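Local coordinates for lipoate-protein ligase 1 (Plasmodium falciparum, PDB 5T8U) that belongs to the lipoate-protein ligase family and holds lipoic acid in a pocket of its ligase A/B-type catalytic domain, at residues F51-R63 and D102-N114. Residues are numbered along the deposited sequence; the frame is centred on the assembly and turned at random.
Sequences FNEPILFLWRNNR and DLGNVCFTFLNNN. With LPA (lipoic acid), chain C.
Cys107 lies over one face of the Trp59 indole. Its CB stands 3.6 Å from the centroid of the Trp59 six-membered ring, a CH-pi contact, and its SG makes a sulfur-aromatic contact above the same ring. At the indole edge, Trp59 NE1 donates to Thr109 OG1 at 2.8 Å, with the hydroxyl close to the ring plane. Asn61 OD1, hydrogen-bonded to Asn25, also lies at this ring's edge. Trp59 CD1 meets one face of the Phe57 ring, toward its rim. Trp59 chi1 of 44° folds the indole back across Cys107. Thr109 OG1 is also hydrogen-bonded to Glu29, which probably positions the hydroxyl for the indole. Lipoic acid S8 comes within 3.8 Å of Trp59 CH2, and both Trp59 and Cys107 line its pocket. On the other side of the sheet, Leu56 CD1 sits over one face of the Phe110 ring, 4.2 Å from its centroid; a water lies at that ring's edge. An antiparallel ladder joins the backbones, from Ile55-Leu111 to Trp59-Cys107. Beyond it, Arg60 NH2 donates to Leu103 O at 3.1 Å. Strand 105-112 runs between 55-59 and 162-170, and strand 13-17 flanks 55-59. Helix 22-34 packs against Phe57, Trp59 and Leu111, helix 117-132 against Phe108 and Phe110.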
ATOM      1  N   PHE A  51      -3.101 -13.602  18.033  0.86 77.04           N
ATOM      2  CA  PHE A  51      -2.831 -14.054  16.678  0.86 68.97           C
ATOM      3  C   PHE A  51      -1.414 -13.706  16.239  0.86 70.29           C
ATOM      4  O   PHE A  51      -0.883 -12.647  16.583  0.86 67.92           O
ATOM      5  CB  PHE A  51      -3.846 -13.435  15.717  0.86 64.96           C
ATOM      6  CG  PHE A  51      -3.905 -14.107  14.380  0.86 61.65           C
ATOM      7  CD1 PHE A  51      -4.305 -15.429  14.269  0.86 61.03           C
ATOM      8  CD2 PHE A  51      -3.578 -13.413  13.230  0.86 60.47           C
ATOM      9  CE1 PHE A  51      -4.364 -16.044  13.035  0.86 60.41           C
ATOM     10  CE2 PHE A  51      -3.637 -14.024  11.998  0.86 58.54           C
ATOM     11  CZ  PHE A  51      -4.032 -15.339  11.899  0.86 58.42           C
ATOM     12  N   ASN A  52      -0.811 -14.617  15.472  1.00 80.17           N
ATOM     13  CA  ASN A  52       0.542 -14.408  14.966  1.00 81.91           C
ATOM     14  C   ASN A  52       0.752 -15.051  13.599  1.00 76.43           C
ATOM     15  O   ASN A  52       1.905 -15.164  13.164  1.00 76.89           O
ATOM     16  CB  ASN A  52       1.564 -14.968  15.971  1.00 86.86           C
ATOM     17  CG  ASN A  52       2.981 -14.519  15.680  1.00 90.56           C
ATOM     18  OD1 ASN A  52       3.201 -13.548  14.954  1.00 92.68           O
ATOM     19  ND2 ASN A  52       3.954 -15.223  16.250  1.00 92.04           N
ATOM     20  N   GLU A  53      -0.300 -15.462  12.906  1.00 67.77           N
ATOM     21  CA  GLU A  53      -0.209 -16.248  11.687  1.00 63.57           C
ATOM     22  C   GLU A  53      -0.501 -15.387  10.466  1.00 57.63           C
ATOM     23  O   GLU A  53      -0.944 -14.240  10.583  1.00 54.14           O
ATOM     24  CB  GLU A  53      -1.188 -17.422  11.758  1.00 65.09           C
ATOM     25  CG  GLU A  53      -0.877 -18.435  12.842  1.00 68.04           C
ATOM     26  CD  GLU A  53       0.353 -19.264  12.533  1.00 70.28           C
ATOM     27  OE1 GLU A  53       1.432 -18.957  13.081  1.00 71.53           O
ATOM     28  OE2 GLU A  53       0.242 -20.219  11.735  1.00 70.40           O
ATOM     29  N   PRO A  54      -0.263 -15.910   9.262  1.00 56.23           N
ATOM     30  CA  PRO A  54      -0.500 -15.112   8.054  1.00 54.87           C
ATOM     31  C   PRO A  54      -1.971 -14.781   7.852  1.00 55.57           C
ATOM     32  O   PRO A  54      -2.866 -15.505   8.294  1.00 53.00           O
ATOM     33  CB  PRO A  54       0.018 -16.013   6.924  1.00 54.85           C
ATOM     34  CG  PRO A  54       0.924 -16.994   7.587  1.00 55.80           C
ATOM     35  CD  PRO A  54       0.349 -17.212   8.945  1.00 56.79           C
ATOM     36  N   ILE A  55      -2.209 -13.665   7.162  1.00 58.82           N
ATOM     37  CA  ILE A  55      -3.551 -13.222   6.799  1.00 57.70           C
ATOM     38  C   ILE A  55      -3.562 -12.837   5.329  1.00 56.77           C
ATOM     39  O   ILE A  55      -2.645 -12.161   4.846  1.00 55.27           O
ATOM     40  CB  ILE A  55      -4.018 -12.027   7.657  1.00 56.98           C
ATOM     41  CG1 ILE A  55      -4.161 -12.455   9.115  1.00 58.41           C
ATOM     42  CG2 ILE A  55      -5.332 -11.448   7.116  1.00 57.39           C
ATOM     43  CD1 ILE A  55      -4.593 -11.351  10.057  1.00 58.33           C
ATOM     44  N   LEU A  56      -4.609 -13.260   4.624  1.00 54.55           N
ATOM     45  CA  LEU A  56      -4.914 -12.777   3.285  1.00 54.61           C
ATOM     46  C   LEU A  56      -6.287 -12.126   3.316  1.00 57.33           C
ATOM     47  O   LEU A  56      -7.260 -12.757   3.733  1.00 58.52           O
ATOM     48  CB  LEU A  56      -4.890 -13.911   2.257  1.00 54.67           C
ATOM     49  CG  LEU A  56      -5.489 -13.576   0.886  1.00 54.58           C
ATOM     50  CD1 LEU A  56      -4.792 -12.377   0.259  1.00 54.23           C
ATOM     51  CD2 LEU A  56      -5.413 -14.779  -0.038  1.00 55.08           C
ATOM     52  N   PHE A  57      -6.367 -10.873   2.874  1.00 61.06           N
ATOM     53  CA  PHE A  57      -7.612 -10.114   2.887  1.00 61.54           C
ATOM     54  C   PHE A  57      -7.903  -9.618   1.478  1.00 63.55           C
ATOM     55  O   PHE A  57      -7.085  -8.908   0.885  1.00 63.02           O
ATOM     56  CB  PHE A  57      -7.525  -8.945   3.870  1.00 60.19           C
ATOM     57  CG  PHE A  57      -8.650  -7.957   3.743  1.00 59.92           C
ATOM     58  CD1 PHE A  57      -9.964  -8.386   3.713  1.00 60.30           C
ATOM     59  CD2 PHE A  57      -8.392  -6.595   3.669  1.00 58.80           C
ATOM     60  CE1 PHE A  57     -11.002  -7.483   3.600  1.00 61.14           C
ATOM     61  CE2 PHE A  57      -9.429  -5.685   3.558  1.00 59.65           C
ATOM     62  CZ  PHE A  57     -10.736  -6.132   3.524  1.00 60.52           C
ATOM     63  N   LEU A  58      -9.069  -9.985   0.952  1.00 65.29           N
ATOM     64  CA  LEU A  58      -9.452  -9.659  -0.416  1.00 66.09           C
ATOM     65  C   LEU A  58     -10.580  -8.637  -0.412  1.00 64.72           C
ATOM     66  O   LEU A  58     -11.499  -8.718   0.409  1.00 67.24           O
ATOM     67  CB  LEU A  58      -9.881 -10.919  -1.169  1.00 67.10           C
ATOM     68  CG  LEU A  58      -8.725 -11.879  -1.453  1.00 68.73           C
ATOM     69  CD1 LEU A  58      -9.208 -13.320  -1.536  1.00 69.96           C
ATOM     70  CD2 LEU A  58      -8.020 -11.474  -2.736  1.00 69.58           C
ATOM     71  N   TRP A  59     -10.511  -7.675  -1.330  0.97 58.73           N
ATOM     72  CA  TRP A  59     -11.489  -6.595  -1.347  0.97 57.60           C
ATOM     73  C   TRP A  59     -11.459  -5.908  -2.702  0.97 61.98           C
ATOM     74  O   TRP A  59     -10.457  -5.949  -3.417  0.97 62.17           O
ATOM     75  CB  TRP A  59     -11.227  -5.588  -0.219  0.97 57.05           C
ATOM     76  CG  TRP A  59      -9.777  -5.203  -0.042  0.97 56.10           C
ATOM     77  CD1 TRP A  59      -8.752  -6.017   0.355  0.97 55.26           C
ATOM     78  CD2 TRP A  59      -9.200  -3.904  -0.232  0.97 57.33           C
ATOM     79  NE1 TRP A  59      -7.578  -5.310   0.411  0.97 57.65           N
ATOM     80  CE2 TRP A  59      -7.825  -4.010   0.058  0.97 57.81           C
ATOM     81  CE3 TRP A  59      -9.710  -2.662  -0.622  0.97 58.40           C
ATOM     82  CZ2 TRP A  59      -6.956  -2.925  -0.030  0.97 57.00           C
ATOM     83  CZ3 TRP A  59      -8.846  -1.584  -0.706  0.97 57.33           C
ATOM     84  CH2 TRP A  59      -7.485  -1.724  -0.414  0.97 57.68           C
ATOM     85  N   ARG A  60     -12.579  -5.279  -3.048  1.00 66.66           N
ATOM     86  CA  ARG A  60     -12.714  -4.543  -4.296  1.00 69.48           C
ATOM     87  C   ARG A  60     -13.313  -3.175  -4.009  1.00 68.82           C
ATOM     88  O   ARG A  60     -14.020  -2.987  -3.016  1.00 70.52           O
ATOM     89  CB  ARG A  60     -13.589  -5.302  -5.304  1.00 71.75           C
ATOM     90  CG  ARG A  60     -13.012  -6.639  -5.745  1.00 73.09           C
ATOM     91  CD  ARG A  60     -14.100  -7.569  -6.257  1.00 75.05           C
ATOM     92  NE  ARG A  60     -14.776  -7.041  -7.439  1.00 76.57           N
ATOM     93  CZ  ARG A  60     -15.864  -7.578  -7.983  1.00 78.07           C
ATOM     94  NH1 ARG A  60     -16.412  -8.663  -7.451  1.00 79.56           N
ATOM     95  NH2 ARG A  60     -16.408  -7.029  -9.059  1.00 78.80           N
ATOM     96  N   ASN A  61     -13.021  -2.219  -4.888  1.00 65.37           N
ATOM     97  CA  ASN A  61     -13.483  -0.850  -4.724  1.00 65.78           C
ATOM     98  C   ASN A  61     -14.049  -0.335  -6.038  1.00 69.07           C
ATOM     99  O   ASN A  61     -13.597  -0.719  -7.121  1.00 66.43           O
ATOM    100  CB  ASN A  61     -12.353   0.077  -4.258  1.00 66.29           C
ATOM    101  CG  ASN A  61     -11.499  -0.548  -3.176  1.00 67.05           C
ATOM    102  OD1 ASN A  61     -11.850  -0.522  -1.997  1.00 68.17           O
ATOM    103  ND2 ASN A  61     -10.366  -1.110  -3.574  1.00 67.64           N
ATOM    104  N   ASN A  62     -15.040   0.541  -5.929  1.00 81.20           N
ATOM    105  CA  ASN A  62     -15.639   1.167  -7.100  1.00 86.22           C
ATOM    106  C   ASN A  62     -14.685   2.237  -7.633  1.00 86.78           C
ATOM    107  O   ASN A  62     -13.531   2.352  -7.210  1.00 87.67           O
ATOM    108  CB  ASN A  62     -17.014   1.728  -6.746  1.00 87.51           C
ATOM    109  CG  ASN A  62     -18.124   1.126  -7.588  1.00 89.00           C
ATOM    110  OD1 ASN A  62     -17.947   0.874  -8.780  1.00 89.88           O
ATOM    111  ND2 ASN A  62     -19.274   0.887  -6.969  1.00 90.18           N
ATOM    112  N   ARG A  63     -15.171   3.039  -8.578  1.00 86.27           N
ATOM    113  CA  ARG A  63     -14.329   4.013  -9.264  1.00 86.29           C
ATOM    114  C   ARG A  63     -13.663   4.946  -8.259  1.00 83.90           C
ATOM    115  O   ARG A  63     -14.339   5.719  -7.574  1.00 86.99           O
ATOM    116  CB  ARG A  63     -15.174   4.802 -10.265  1.00 90.48           C
ATOM    117  CG  ARG A  63     -15.856   3.906 -11.297  1.00 93.25           C
ATOM    118  CD  ARG A  63     -16.702   4.676 -12.299  1.00 97.51           C
ATOM    119  NE  ARG A  63     -17.972   5.122 -11.726  1.00100.07           N
ATOM    120  CZ  ARG A  63     -18.331   6.392 -11.540  1.00102.44           C
ATOM    121  NH1 ARG A  63     -17.530   7.391 -11.886  1.00102.37           N
ATOM    122  NH2 ARG A  63     -19.516   6.664 -11.009  1.00104.30           N
ATOM    123  N   ASP A 102     -11.556   0.200  -9.816  1.00 70.80           N
ATOM    124  CA  ASP A 102     -12.965  -0.028 -10.100  1.00 72.13           C
ATOM    125  C   ASP A 102     -13.237  -1.514  -9.899  1.00 72.02           C
ATOM    126  O   ASP A 102     -12.346  -2.281  -9.523  1.00 72.22           O
ATOM    127  CB  ASP A 102     -13.342   0.445 -11.510  1.00 74.05           C
ATOM    128  CG  ASP A 102     -12.686  -0.375 -12.606  1.00 75.54           C
ATOM    129  OD1 ASP A 102     -12.035  -1.394 -12.299  1.00 75.13           O
ATOM    130  OD2 ASP A 102     -12.820   0.007 -13.787  1.00 78.38           O
ATOM    131  N   LEU A 103     -14.477  -1.921 -10.162  1.00 71.85           N
ATOM    132  CA  LEU A 103     -14.857  -3.311  -9.945  1.00 69.84           C
ATOM    133  C   LEU A 103     -14.144  -4.275 -10.886  1.00 68.01           C
ATOM    134  O   LEU A 103     -14.257  -5.491 -10.696  1.00 66.88           O
ATOM    135  CB  LEU A 103     -16.371  -3.460 -10.086  1.00 70.05           C
ATOM    136  CG  LEU A 103     -17.190  -2.681  -9.053  1.00 69.21           C
ATOM    137  CD1 LEU A 103     -18.674  -2.761  -9.369  1.00 70.24           C
ATOM    138  CD2 LEU A 103     -16.921  -3.189  -7.642  1.00 67.45           C
ATOM    139  N   GLY A 104     -13.414  -3.773 -11.878  0.98 68.70           N
ATOM    140  CA  GLY A 104     -12.654  -4.627 -12.764  0.98 70.74           C
ATOM    141  C   GLY A 104     -11.313  -5.072 -12.232  0.98 71.29           C
ATOM    142  O   GLY A 104     -10.561  -5.728 -12.957  0.98 72.82           O
ATOM    143  N   ASN A 105     -10.985  -4.737 -10.985  0.93 68.37           N
ATOM    144  CA  ASN A 105      -9.705  -5.108 -10.398  0.93 66.18           C
ATOM    145  C   ASN A 105      -9.918  -5.574  -8.967  0.93 64.14           C
ATOM    146  O   ASN A 105     -10.850  -5.139  -8.283  0.93 62.40           O
ATOM    147  CB  ASN A 105      -8.701  -3.942 -10.429  0.93 66.64           C
ATOM    148  CG  ASN A 105      -9.028  -2.854  -9.423  0.93 67.58           C
ATOM    149  OD1 ASN A 105      -9.728  -1.892  -9.738  0.93 69.23           O
ATOM    150  ND2 ASN A 105      -8.510  -2.996  -8.208  0.93 66.14           N
ATOM    151  N   VAL A 106      -9.039  -6.466  -8.526  1.00 65.78           N
ATOM    152  CA  VAL A 106      -9.070  -7.006  -7.178  1.00 64.75           C
ATOM    153  C   VAL A 106      -7.966  -6.344  -6.365  1.00 65.08           C
ATOM    154  O   VAL A 106      -6.979  -5.833  -6.901  1.00 66.50           O
ATOM    155  CB  VAL A 106      -8.912  -8.546  -7.185  1.00 64.65           C
ATOM    156  CG1 VAL A 106      -9.110  -9.131  -5.789  1.00 63.67           C
ATOM    157  CG2 VAL A 106      -9.889  -9.177  -8.170  1.00 68.25           C
ATOM    158  N   CYS A 107      -8.142  -6.342  -5.046  1.00 64.47           N
ATOM    159  CA  CYS A 107      -7.151  -5.822  -4.113  1.00 63.73           C
ATOM    160  C   CYS A 107      -6.860  -6.884  -3.064  1.00 64.33           C
ATOM    161  O   CYS A 107      -7.783  -7.405  -2.427  1.00 62.66           O
ATOM    162  CB  CYS A 107      -7.633  -4.534  -3.431  1.00 62.75           C
ATOM    163  SG  CYS A 107      -7.888  -3.131  -4.544  1.00 61.37           S
ATOM    164  N   PHE A 108      -5.576  -7.193  -2.887  1.00 70.82           N
ATOM    165  CA  PHE A 108      -5.125  -8.190  -1.930  1.00 72.24           C
ATOM    166  C   PHE A 108      -4.288  -7.521  -0.849  1.00 71.24           C
ATOM    167  O   PHE A 108      -3.583  -6.540  -1.104  1.00 74.17           O
ATOM    168  CB  PHE A 108      -4.303  -9.290  -2.618  1.00 71.14           C
ATOM    169  CG  PHE A 108      -3.018  -8.800  -3.226  1.00 69.47           C
ATOM    170  CD1 PHE A 108      -1.846  -8.789  -2.488  1.00 69.46           C
ATOM    171  CD2 PHE A 108      -2.980  -8.356  -4.537  1.00 70.07           C
ATOM    172  CE1 PHE A 108      -0.660  -8.341  -3.044  1.00 69.58           C
ATOM    173  CE2 PHE A 108      -1.797  -7.907  -5.099  1.00 70.42           C
ATOM    174  CZ  PHE A 108      -0.636  -7.900  -4.351  1.00 69.63           C
ATOM    175  N   THR A 109      -4.369  -8.065   0.364  1.00 62.13           N
ATOM    176  CA  THR A 109      -3.626  -7.542   1.508  1.00 57.92           C
ATOM    177  C   THR A 109      -3.072  -8.722   2.294  1.00 58.51           C
ATOM    178  O   THR A 109      -3.831  -9.458   2.933  1.00 60.35           O
ATOM    179  CB  THR A 109      -4.514  -6.669   2.395  1.00 55.27           C
ATOM    180  OG1 THR A 109      -5.041  -5.581   1.626  1.00 54.34           O
ATOM    181  CG2 THR A 109      -3.725  -6.117   3.581  1.00 54.80           C
ATOM    182  N   PHE A 110      -1.755  -8.901   2.242  1.00 52.87           N
ATOM    183  CA  PHE A 110      -1.075  -9.905   3.047  1.00 51.51           C
ATOM    184  C   PHE A 110      -0.575  -9.264   4.335  1.00 55.09           C
ATOM    185  O   PHE A 110       0.091  -8.223   4.298  1.00 53.83           O
ATOM    186  CB  PHE A 110       0.100 -10.515   2.282  1.00 52.12           C
ATOM    187  CG  PHE A 110      -0.301 -11.330   1.089  1.00 53.69           C
ATOM    188  CD1 PHE A 110      -0.680 -12.656   1.235  1.00 54.89           C
ATOM    189  CD2 PHE A 110      -0.285 -10.779  -0.180  1.00 53.31           C
ATOM    190  CE1 PHE A 110      -1.043 -13.411   0.138  1.00 54.16           C
ATOM    191  CE2 PHE A 110      -0.647 -11.533  -1.281  1.00 55.20           C
ATOM    192  CZ  PHE A 110      -1.028 -12.850  -1.121  1.00 54.15           C
ATOM    193  N   LEU A 111      -0.898  -9.881   5.469  1.00 60.51           N
ATOM    194  CA  LEU A 111      -0.357  -9.473   6.760  1.00 64.77           C
ATOM    195  C   LEU A 111       0.454 -10.627   7.325  1.00 66.24           C
ATOM    196  O   LEU A 111       0.006 -11.778   7.295  1.00 66.42           O
ATOM    197  CB  LEU A 111      -1.461  -9.072   7.742  1.00 65.90           C
ATOM    198  CG  LEU A 111      -2.490  -8.060   7.241  1.00 66.38           C
ATOM    199  CD1 LEU A 111      -3.487  -7.745   8.340  1.00 66.99           C
ATOM    200  CD2 LEU A 111      -1.812  -6.789   6.758  1.00 66.82           C
ATOM    201  N   ASN A 112       1.648 -10.321   7.835  1.00 67.19           N
ATOM    202  CA  ASN A 112       2.533 -11.356   8.348  1.00 66.86           C
ATOM    203  C   ASN A 112       3.253 -10.860   9.593  1.00 71.90           C
ATOM    204  O   ASN A 112       3.290  -9.662   9.882  1.00 67.20           O
ATOM    205  CB  ASN A 112       3.556 -11.793   7.291  1.00 66.11           C
ATOM    206  CG  ASN A 112       2.908 -12.454   6.093  1.00 66.06           C
ATOM    207  OD1 ASN A 112       2.435 -11.779   5.178  1.00 65.48           O
ATOM    208  ND2 ASN A 112       2.887 -13.782   6.088  1.00 65.92           N
ATOM    209  N   ASN A 113       3.821 -11.812  10.336  1.00 90.11           N
ATOM    210  CA  ASN A 113       4.642 -11.468  11.492  1.00 97.89           C
ATOM    211  C   ASN A 113       5.964 -10.849  11.059  1.00 95.07           C
ATOM    212  O   ASN A 113       6.449  -9.900  11.686  1.00 99.72           O
ATOM    213  CB  ASN A 113       4.884 -12.714  12.345  1.00101.84           C
ATOM    214  CG  ASN A 113       5.833 -12.459  13.498  1.00107.01           C
ATOM    215  OD1 ASN A 113       5.992 -11.324  13.949  1.00109.48           O
ATOM    216  ND2 ASN A 113       6.470 -13.519  13.983  1.00108.55           N
ATOM    217  N   ASN A 114       6.560 -11.373   9.993  0.86 80.36           N
ATOM    218  CA  ASN A 114       7.794 -10.854   9.425  0.86 78.26           C
ATOM    219  C   ASN A 114       7.556 -10.468   7.971  0.86 73.06           C
ATOM    220  O   ASN A 114       6.501 -10.745   7.395  0.86 71.85           O
ATOM    221  CB  ASN A 114       8.922 -11.889   9.526  0.86 84.20           C
ATOM    222  CG  ASN A 114       9.219 -12.289  10.959  0.86 88.87           C
ATOM    223  OD1 ASN A 114       8.992 -11.517  11.891  0.86 90.41           O
ATOM    224  ND2 ASN A 114       9.729 -13.501  11.142  0.86 90.56           N
TER
HETATM  225  C1  LPA C 401       2.401   1.253  -7.359  0.79 75.42           C
HETATM  226  O1  LPA C 401       2.264   0.878  -8.554  0.79 75.28           O
HETATM  227  C2  LPA C 401       1.751   0.456  -6.232  0.79 76.30           C
HETATM  228  O2  LPA C 401       3.076   2.283  -7.096  0.79 74.97           O
HETATM  229  C3  LPA C 401       0.235   0.608  -6.322  0.79 76.78           C
HETATM  230  C4  LPA C 401      -0.417   0.136  -5.024  0.79 77.13           C
HETATM  231  C5  LPA C 401      -1.879   0.578  -5.020  0.79 78.68           C
HETATM  232  C6  LPA C 401      -2.490   0.273  -3.794  0.79 79.85           C
HETATM  233  S6  LPA C 401      -3.727   1.170  -3.597  0.79 81.08           S
HETATM  234  C7  LPA C 401      -3.147  -1.592  -3.794  0.79 79.36           C
HETATM  235  C8  LPA C 401      -4.547  -1.636  -3.032  0.79 79.70           C
HETATM  236  S8  LPA C 401      -4.965   0.093  -2.592  0.79 80.81           S
HETATM  237  O   HOH W   1      -0.072 -13.567   4.324  1.00 34.59           O
HETATM  238  O   HOH W   2     -16.869   0.015 -11.789  1.00 49.08           O